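Local atomic coordinates of cell division topological specificity factor (Helicobacter pylori, PDB entry 3KU7), a protein that probably keeps the division inhibitors MinC and MinD from acting at mid-cell while permitting them at the poles, so that the septum forms centrally. Residues M38-M41 with R42-I46. Residues are numbered along the deposited sequence; the frame is centred on the assembly and turned at random.
Sequences MEEM and RKEII
Glu39 and Arg42, three residues apart in the first turns of helix 38-53, join in a salt bridge, with Glu39 OE1 2.7 Å from Arg42 NH1. Both side chains run the same way, and the carboxylate comes in over one face of the guanidinium, toward its rim, the two planes standing 88° apart, so the pairing is not the coplanar, two-pronged kind. Arg42 has CG anti to the backbone N (chi1 -176°) and bends at chi3 (64°), which brings the guanidinium beside the Glu39 carboxylate. Lys43 NZ, 4.3 Å from Glu39 OE2, is too distant for a salt bridge but probably adds to the favourable field around this acid.

Four i to i+4 bonds satisfy the carbonyls of Met38, Glu39, Glu40 and Met41, which receive the N-H groups of Arg42, Lys43, Glu44 and Ile45, the first at 2.7 Å from Arg42 N to Met38 O.

One turn apart, Glu40 and Glu44 bring like charges close, Glu40 OE1 lying 4.2 Å from Glu44 OE2. Tyr52 OH of the second subunit hydrogen-bonds to both oxygens and Lys51 of that subunit forms a salt bridge with Glu44, which probably eases the repulsion; each carboxylate offers the hydroxyl a partner, and that of Glu44 also meets the lysine charge.

Met41, long, apolar and extended, suits its buried place against Thr53 of the second subunit. Ile45 touches Leu25 of strand 22-30 in its own chain and Ile45 of the second subunit. Toward the three-stranded antiparallel sheet, Met38 packs on Leu27 and Ile72, Ile46 on Ile58 and Val74, and Arg42 lies against Phe60 of strand 57-61.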
# COMPACT_ATOMS: atom_id res chain seq x y z
N MET A 38 8.06 0.96 10.46
CA MET A 38 7.22 0.18 9.58
C MET A 38 5.85 -0.01 10.20
O MET A 38 4.83 0.23 9.57
CB MET A 38 7.88 -1.17 9.31
CG MET A 38 8.87 -1.12 8.16
SD MET A 38 8.02 -0.54 6.67
CE MET A 38 6.57 -1.79 6.58
N GLU A 39 5.84 -0.43 11.46
CA GLU A 39 4.59 -0.66 12.17
C GLU A 39 3.72 0.57 12.14
O GLU A 39 2.57 0.56 11.69
CB GLU A 39 4.90 -1.04 13.62
CG GLU A 39 5.00 -2.53 13.85
CD GLU A 39 3.70 -3.24 13.51
OE1 GLU A 39 3.66 -4.00 12.52
OE2 GLU A 39 2.71 -3.02 14.25
N GLU A 40 4.30 1.66 12.62
CA GLU A 40 3.60 2.91 12.69
C GLU A 40 3.13 3.30 11.32
O GLU A 40 2.07 3.88 11.15
CB GLU A 40 4.53 3.98 13.25
CG GLU A 40 4.01 4.63 14.52
CD GLU A 40 3.79 6.12 14.36
OE1 GLU A 40 2.67 6.53 13.97
OE2 GLU A 40 4.74 6.89 14.62
N MET A 41 3.93 2.97 10.32
CA MET A 41 3.54 3.32 8.97
C MET A 41 2.37 2.44 8.52
O MET A 41 1.41 2.91 7.89
CB MET A 41 4.75 3.15 8.07
CG MET A 41 4.78 4.07 6.89
SD MET A 41 6.14 3.58 5.84
CE MET A 41 6.30 4.95 4.79
N ARG A 42 2.43 1.17 8.89
CA ARG A 42 1.39 0.22 8.53
C ARG A 42 0.09 0.77 9.02
O ARG A 42 -0.84 1.00 8.25
CB ARG A 42 1.65 -1.11 9.23
CG ARG A 42 0.70 -2.22 8.86
CD ARG A 42 0.75 -3.28 9.95
NE ARG A 42 0.26 -2.73 11.22
CZ ARG A 42 0.37 -3.34 12.40
NH1 ARG A 42 0.97 -4.52 12.48
NH2 ARG A 42 -0.13 -2.77 13.49
N LYS A 43 0.07 0.99 10.32
CA LYS A 43 -1.11 1.49 10.99
C LYS A 43 -1.69 2.71 10.30
O LYS A 43 -2.90 2.75 10.04
CB LYS A 43 -0.79 1.82 12.45
CG LYS A 43 -0.33 0.62 13.31
CD LYS A 43 -0.27 0.95 14.82
CE LYS A 43 0.67 0.02 15.59
NZ LYS A 43 -0.01 -0.75 16.68
N GLU A 44 -0.85 3.69 10.00
CA GLU A 44 -1.35 4.91 9.36
C GLU A 44 -1.82 4.66 7.94
O GLU A 44 -2.85 5.19 7.51
CB GLU A 44 -0.31 6.04 9.40
CG GLU A 44 -0.83 7.32 10.09
CD GLU A 44 0.08 8.55 9.96
OE1 GLU A 44 -0.24 9.49 9.18
OE2 GLU A 44 1.12 8.57 10.65
N ILE A 45 -1.09 3.83 7.20
CA ILE A 45 -1.47 3.53 5.84
C ILE A 45 -2.87 2.91 5.85
O ILE A 45 -3.74 3.28 5.06
CB ILE A 45 -0.54 2.53 5.19
CG1 ILE A 45 0.83 3.15 4.99
CG2 ILE A 45 -1.13 2.11 3.85
CD1 ILE A 45 0.81 4.28 4.05
N ILE A 46 -3.06 1.95 6.74
CA ILE A 46 -4.36 1.29 6.85
C ILE A 46 -5.41 2.33 7.23
O ILE A 46 -6.49 2.40 6.66
CB ILE A 46 -4.38 0.20 7.93
CG1 ILE A 46 -3.16 -0.70 7.81
CG2 ILE A 46 -5.67 -0.60 7.79
CD1 ILE A 46 -3.16 -1.48 6.59